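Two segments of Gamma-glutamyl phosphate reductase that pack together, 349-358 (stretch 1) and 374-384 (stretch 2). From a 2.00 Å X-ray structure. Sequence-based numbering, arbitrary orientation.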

ATOM      1  N   GLY A 349       9.006   1.502  10.517  1.00 15.68           N
ATOM      2  CA  GLY A 349       9.452   2.157   9.305  1.00 16.19           C
ATOM      3  C   GLY A 349       8.340   2.611   8.383  1.00 16.05           C
ATOM      4  O   GLY A 349       8.538   2.740   7.189  1.00 13.60           O
ATOM      5  N   HIS A 350       7.164   2.881   8.935  1.00 16.82           N
ATOM      6  CA  HIS A 350       6.044   3.348   8.124  1.00 17.43           C
ATOM      7  C   HIS A 350       5.983   4.871   8.114  1.00 17.55           C
ATOM      8  O   HIS A 350       6.456   5.512   7.167  1.00 17.68           O
ATOM      9  N   SER A 351       5.328   5.434   9.133  1.00 16.66           N
ATOM     10  CA  SER A 351       5.110   6.844   9.258  1.00 16.52           C
ATOM     11  C   SER A 351       5.488   7.327  10.679  1.00 15.78           C
ATOM     12  O   SER A 351       5.144   6.703  11.662  1.00 14.14           O
ATOM     13  N   GLU A 352       6.191   8.459  10.747  1.00 15.93           N
ATOM     14  CA  GLU A 352       6.625   9.071  12.009  1.00 15.72           C
ATOM     15  C   GLU A 352       6.504  10.585  11.887  1.00 15.65           C
ATOM     16  O   GLU A 352       6.845  11.150  10.848  1.00 15.49           O
ATOM     17  N   SER A 353       6.054  11.234  12.955  1.00 15.63           N
ATOM     18  CA  SER A 353       5.797  12.666  12.958  1.00 15.61           C
ATOM     19  C   SER A 353       6.338  13.409  14.183  1.00 15.32           C
ATOM     20  O   SER A 353       6.291  12.908  15.328  1.00 16.47           O
ATOM     21  N   ILE A 354       6.841  14.611  13.937  1.00 14.38           N
ATOM     22  CA  ILE A 354       7.199  15.512  15.015  1.00 14.39           C
ATOM     23  C   ILE A 354       6.350  16.734  14.936  1.00 14.60           C
ATOM     24  O   ILE A 354       6.239  17.342  13.900  1.00 14.97           O
ATOM     25  N   LEU A 355       5.803  17.120  16.068  1.00 14.72           N
ATOM     26  CA  LEU A 355       5.097  18.374  16.176  1.00 15.70           C
ATOM     27  C   LEU A 355       6.012  19.326  16.948  1.00 16.50           C
ATOM     28  O   LEU A 355       6.310  19.103  18.112  1.00 16.36           O
ATOM     29  N   THR A 356       6.427  20.409  16.297  1.00 17.10           N
ATOM     30  CA  THR A 356       7.386  21.353  16.909  1.00 17.33           C
ATOM     31  C   THR A 356       7.395  22.712  16.206  1.00 17.76           C
ATOM     32  O   THR A 356       6.939  22.837  15.080  1.00 17.73           O
ATOM     33  N   GLU A 357       7.880  23.728  16.920  1.00 18.74           N
ATOM     34  CA  GLU A 357       8.227  25.003  16.310  1.00 18.05           C
ATOM     35  C   GLU A 357       9.725  25.266  16.257  1.00 17.95           C
ATOM     36  O   GLU A 357      10.170  26.385  15.957  1.00 18.80           O
ATOM     37  N   ASN A 358      10.523  24.254  16.563  1.00 16.98           N
ATOM     38  CA  ASN A 358      11.941  24.414  16.645  1.00 16.72           C
ATOM     39  C   ASN A 358      12.617  23.879  15.378  1.00 17.06           C
ATOM     40  O   ASN A 358      12.556  22.697  15.100  1.00 18.05           O
ATOM     41  N   VAL A 374       8.282  10.703   6.912  1.00 14.47           N
ATOM     42  CA  VAL A 374       8.629  11.451   8.111  1.00 14.40           C
ATOM     43  C   VAL A 374       8.061  12.878   8.005  1.00 14.52           C
ATOM     44  O   VAL A 374       8.283  13.590   7.022  1.00 15.20           O
ATOM     45  N   TYR A 375       7.259  13.252   8.997  1.00 13.87           N
ATOM     46  CA  TYR A 375       6.471  14.473   8.977  1.00 14.37           C
ATOM     47  C   TYR A 375       6.934  15.469  10.016  1.00 14.47           C
ATOM     48  O   TYR A 375       7.318  15.080  11.107  1.00 12.37           O
ATOM     49  N   VAL A 376       6.866  16.743   9.644  1.00 14.34           N
ATOM     50  CA  VAL A 376       6.886  17.850  10.589  1.00 15.11           C
ATOM     51  C   VAL A 376       5.534  18.538  10.552  1.00 14.12           C
ATOM     52  O   VAL A 376       5.058  18.976   9.511  1.00 14.97           O
ATOM     53  N   ASN A 377       4.910  18.603  11.696  1.00 13.55           N
ATOM     54  CA  ASN A 377       3.644  19.366  11.888  1.00 14.45           C
ATOM     55  C   ASN A 377       2.587  18.918  10.899  1.00 14.05           C
ATOM     56  O   ASN A 377       1.982  19.716  10.175  1.00 14.10           O
ATOM     57  N   ALA A 378       2.375  17.604  10.892  1.00 14.54           N
ATOM     58  CA  ALA A 378       1.395  16.998   9.984  1.00 14.31           C
ATOM     59  C   ALA A 378       1.005  15.597  10.442  1.00 14.44           C
ATOM     60  O   ALA A 378       1.778  14.895  11.056  1.00 15.05           O
ATOM     61  N   SER A 379      -0.226  15.221  10.143  1.00 16.69           N
ATOM     62  CA  SER A 379      -0.788  13.932  10.472  1.00 16.93           C
ATOM     63  C   SER A 379      -0.105  12.825   9.688  1.00 18.48           C
ATOM     64  O   SER A 379       0.279  13.023   8.512  1.00 20.79           O
ATOM     65  N   THR A 380       0.004  11.645  10.305  1.00 18.33           N
ATOM     66  CA  THR A 380       0.524  10.447   9.613  1.00 17.34           C
ATOM     67  C   THR A 380      -0.503   9.850   8.610  1.00 18.11           C
ATOM     68  O   THR A 380      -0.170   8.955   7.840  1.00 16.77           O
ATOM     69  N   ARG A 381      -1.747  10.329   8.658  1.00 17.66           N
ATOM     70  CA  ARG A 381      -2.792   9.921   7.730  1.00 17.34           C
ATOM     71  C   ARG A 381      -2.478  10.225   6.287  1.00 17.42           C
ATOM     72  O   ARG A 381      -3.150   9.728   5.379  1.00 17.89           O
ATOM     73  N   PHE A 382      -1.505  11.076   6.050  1.00 16.41           N
ATOM     74  CA  PHE A 382      -1.205  11.461   4.700  1.00 15.97           C
ATOM     75  C   PHE A 382      -0.432  10.390   3.959  1.00 16.54           C
ATOM     76  O   PHE A 382      -0.272  10.521   2.759  1.00 17.14           O
ATOM     77  N   THR A 383       0.058   9.348   4.641  1.00 16.80           N
ATOM     78  CA  THR A 383       0.891   8.347   3.982  1.00 16.58           C
ATOM     79  C   THR A 383      -0.032   7.442   3.144  1.00 18.25           C
ATOM     80  O   THR A 383      -0.639   6.498   3.672  1.00 16.84           O
ATOM     81  N   ASP A 384      -0.139   7.791   1.859  1.00 18.80           N
ATOM     82  CA  ASP A 384      -1.187   7.288   0.990  1.00 20.07           C
ATOM     83  C   ASP A 384      -0.988   7.843  -0.418  1.00 19.87           C
ATOM     84  O   ASP A 384      -0.663   9.019  -0.604  1.00 20.25           O
TER

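Two parallel strands, 351-355 and 374-376, lie edge to edge in a sheet, and the chain that follows the second strand curls back beneath the first, so that a backbone ladder is flanked by a cluster of hydroxyl groups near one end and an asparagine clasp at the other. The strand axes approach to 4.6 Å with 18° between their directions, and 591 Å² of surface is buried, both sides summed. The ladder sets the register: Tyr375 N donates to Glu352 O (2.8 Å), Ile354 N to Tyr375 O (2.9 Å), and Asn377 N to Ile354 O (2.9 Å). Three CA-H...O contacts, such as Val374 CA to Glu352 O at 3.3 Å, fill in between these bonds.

Side chains alternate across the sheet. Glu352, Ile354, Val374 and Val376 share one face. There Ile354 (chi1 t, chi2 t) and Val376 (t) meet through their CG2 atoms at 3.9 Å, an apolar contact between bridge partners. Glu352 (m, m) starts on this face, but its end leads away from the second stretch, and its carboxylate is hydrogen-bonded outside the pair of stretches.

Ser353 and Tyr375 occupy the other face, the side on which the returning chain passes. Ser353, in the t rotamer, donates from OG to Ala378 O at 2.9 Å, tying the strand to the loop beyond its neighbour; its OG also lies 3.6 Å from Tyr375 CB. Thr380 (p) points toward stretch 1 and sets its methyl CG2 4.1 Å from Ser353 CB, while its CB lies 3.9 Å from Ser351 CB. Tyr375 (m, chi2 -94°) presents its ring edge to Ser351, with CE2 4.2 Å from Ser351 CB.

The hydroxyl cluster centres on Thr383 (m), which points toward stretch 1. Thr383 OG1 is hydrogen-bonded to Ser351 OG at 2.6 Å and to Tyr375 OH, also at 2.6 Å. Ser351 (m) points toward stretch 2, and its OG in turn is hydrogen-bonded to His350 ND1 at 2.7 Å, so imidazole and three hydroxyls form one continuous chain whose proton directions remain open. His350 (t) leaves its CB sideways, yet its ring comes nearer, and CE1 rests 3.7 Å from Thr383 CG2 in an oblique approach.

At the far end Asn377 (m, chi2 -8°) reads the backbone of Thr356 with both ends of its amide. Thr356 N donates to Asn377 OD1 and Asn377 ND2 donates to Thr356 O, each at 2.8 Å, a paired arrangement that carries the contact past the last backbone rung. Asn377 OD1 also sits 3.2 Å from Leu355 CA. Leu355 (m, t) points its CB away overall, but its end comes nearer, with CD2 4.0 Å from Ala378 N. Glu357 (m, m) likewise bends its end inward, and water 1 links the two side chains here, donating to Glu357 OE2 and accepting from Asn377 ND2, both at 2.9 Å.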

ATOM      1  CB  HIS A 350       4.733   2.711   8.625  1.00 17.30           C
ATOM      2  CG  HIS A 350       3.579   2.837   7.679  1.00 17.29           C
ATOM      3  ND1 HIS A 350       2.982   4.040   7.382  1.00 14.64           N
ATOM      4  CD2 HIS A 350       2.905   1.894   6.966  1.00 18.20           C
ATOM      5  CE1 HIS A 350       1.991   3.837   6.530  1.00 19.04           C
ATOM      6  NE2 HIS A 350       1.929   2.545   6.248  1.00 16.97           N
ATOM      7  CB  SER A 351       3.644   7.158   8.955  1.00 16.44           C
ATOM      8  OG  SER A 351       3.345   6.735   7.650  1.00 17.04           O
ATOM      9  CB  GLU A 352       8.079   8.669  12.331  1.00 15.01           C
ATOM     10  CG  GLU A 352       8.369   7.185  12.242  1.00 16.66           C
ATOM     11  CD  GLU A 352       7.649   6.322  13.282  1.00 20.65           C
ATOM     12  OE1 GLU A 352       6.997   6.886  14.182  1.00 18.86           O
ATOM     13  OE2 GLU A 352       7.715   5.073  13.179  1.00 20.27           O
ATOM     14  CB  SER A 353       4.312  12.923  12.856  1.00 15.44           C
ATOM     15  OG  SER A 353       4.070  14.335  12.763  1.00 16.56           O
ATOM     16  CB  ILE A 354       8.707  15.890  15.020  1.00 13.80           C
ATOM     17  CG1 ILE A 354       9.015  16.891  16.157  1.00 13.70           C
ATOM     18  CG2 ILE A 354       9.152  16.495  13.710  1.00 14.87           C
ATOM     19  CD1 ILE A 354      10.538  17.033  16.430  1.00 13.12           C
ATOM     20  CB  LEU A 355       3.739  18.178  16.879  1.00 14.90           C
ATOM     21  CG  LEU A 355       2.854  17.052  16.329  1.00 15.89           C
ATOM     22  CD1 LEU A 355       1.478  17.051  17.039  1.00 18.06           C
ATOM     23  CD2 LEU A 355       2.674  17.071  14.797  1.00 15.16           C
ATOM     24  CB  THR A 356       8.808  20.712  16.941  1.00 17.06           C
ATOM     25  OG1 THR A 356       9.747  21.511  17.693  1.00 14.91           O
ATOM     26  CG2 THR A 356       9.394  20.565  15.546  1.00 15.03           C
ATOM     27  CB  GLU A 357       7.498  26.107  17.057  1.00 19.00           C
ATOM     28  CG  GLU A 357       6.003  26.062  16.787  1.00 19.09           C
ATOM     29  CD  GLU A 357       5.666  26.327  15.309  1.00 21.96           C
ATOM     30  OE1 GLU A 357       6.179  27.341  14.717  1.00 19.99           O
ATOM     31  OE2 GLU A 357       4.903  25.510  14.722  1.00 21.23           O
ATOM     32  CB  ASN A 358      12.467  23.702  17.896  1.00 17.16           C
ATOM     33  CG  ASN A 358      13.919  23.932  18.128  1.00 16.77           C
ATOM     34  OD1 ASN A 358      14.765  23.446  17.380  1.00 15.88           O
ATOM     35  ND2 ASN A 358      14.231  24.722  19.145  1.00 16.09           N
ATOM     36  CB  VAL A 374      10.119  11.477   8.308  1.00 15.71           C
ATOM     37  CG1 VAL A 374      10.496  12.044   9.695  1.00 16.88           C
ATOM     38  CG2 VAL A 374      10.667  10.079   8.159  1.00 19.49           C
ATOM     39  CB  TYR A 375       5.036  14.175   9.299  1.00 13.60           C
ATOM     40  CG  TYR A 375       4.341  13.262   8.316  1.00 14.47           C
ATOM     41  CD1 TYR A 375       3.616  13.796   7.274  1.00 16.96           C
ATOM     42  CD2 TYR A 375       4.478  11.871   8.388  1.00 15.59           C
ATOM     43  CE1 TYR A 375       2.988  13.006   6.353  1.00 14.33           C
ATOM     44  CE2 TYR A 375       3.850  11.056   7.458  1.00 16.97           C
ATOM     45  CZ  TYR A 375       3.089  11.660   6.448  1.00 17.69           C
ATOM     46  OH  TYR A 375       2.450  10.920   5.500  1.00 21.72           O
ATOM     47  CB  VAL A 376       7.988  18.879  10.279  1.00 14.63           C
ATOM     48  CG1 VAL A 376       8.018  19.969  11.365  1.00 15.23           C
ATOM     49  CG2 VAL A 376       9.294  18.176  10.188  1.00 16.88           C
ATOM     50  CB  ASN A 377       3.893  20.874  11.826  1.00 13.57           C
ATOM     51  CG  ASN A 377       4.805  21.337  12.949  1.00 14.57           C
ATOM     52  OD1 ASN A 377       5.116  20.556  13.850  1.00 13.67           O
ATOM     53  ND2 ASN A 377       5.182  22.605  12.937  1.00 11.43           N
ATOM     54  CB  ALA A 378       1.994  16.980   8.568  1.00 15.48           C
ATOM     55  CB  SER A 379      -2.279  13.934  10.157  1.00 16.46           C
ATOM     56  OG  SER A 379      -2.901  12.710  10.492  1.00 15.68           O
ATOM     57  CB  THR A 380       0.924   9.357  10.625  1.00 17.30           C
ATOM     58  OG1 THR A 380      -0.135   9.117  11.535  1.00 14.00           O
ATOM     59  CG2 THR A 380       2.088   9.771  11.527  1.00 17.42           C
ATOM     60  CB  ARG A 381      -4.098  10.629   8.080  1.00 18.38           C
ATOM     61  CG  ARG A 381      -4.787  10.079   9.313  1.00 18.61           C
ATOM     62  CD  ARG A 381      -5.531   8.784   9.051  1.00 20.07           C
ATOM     63  NE  ARG A 381      -6.554   8.948   8.039  1.00 23.61           N
ATOM     64  CZ  ARG A 381      -6.822   8.087   7.054  1.00 25.70           C
ATOM     65  NH1 ARG A 381      -6.153   6.950   6.926  1.00 28.83           N
ATOM     66  NH2 ARG A 381      -7.782   8.381   6.184  1.00 25.72           N
ATOM     67  CB  PHE A 382      -0.426  12.769   4.671  1.00 15.93           C
ATOM     68  CG  PHE A 382      -1.242  13.980   5.066  1.00 18.24           C
ATOM     69  CD1 PHE A 382      -2.378  14.335   4.364  1.00 17.61           C
ATOM     70  CD2 PHE A 382      -0.840  14.789   6.119  1.00 17.20           C
ATOM     71  CE1 PHE A 382      -3.114  15.469   4.730  1.00 18.41           C
ATOM     72  CE2 PHE A 382      -1.543  15.877   6.473  1.00 17.37           C
ATOM     73  CZ  PHE A 382      -2.709  16.228   5.785  1.00 17.04           C
ATOM     74  CB  THR A 383       1.667   7.504   4.961  1.00 16.36           C
ATOM     75  OG1 THR A 383       2.527   8.340   5.750  1.00 16.35           O
ATOM     76  CG2 THR A 383       2.637   6.556   4.158  1.00 15.83           C
ATOM     77  CB  ASP A 384      -2.541   7.731   1.563  1.00 21.85           C
ATOM     78  CG  ASP A 384      -3.687   7.560   0.578  1.00 23.76           C
ATOM     79  OD1 ASP A 384      -3.985   8.517  -0.191  1.00 25.11           O
ATOM     80  OD2 ASP A 384      -4.302   6.479   0.493  1.00 30.17           O
TER
HETATM   81  O   HOH W   1       4.195  25.176  11.957  1.00 25.83           O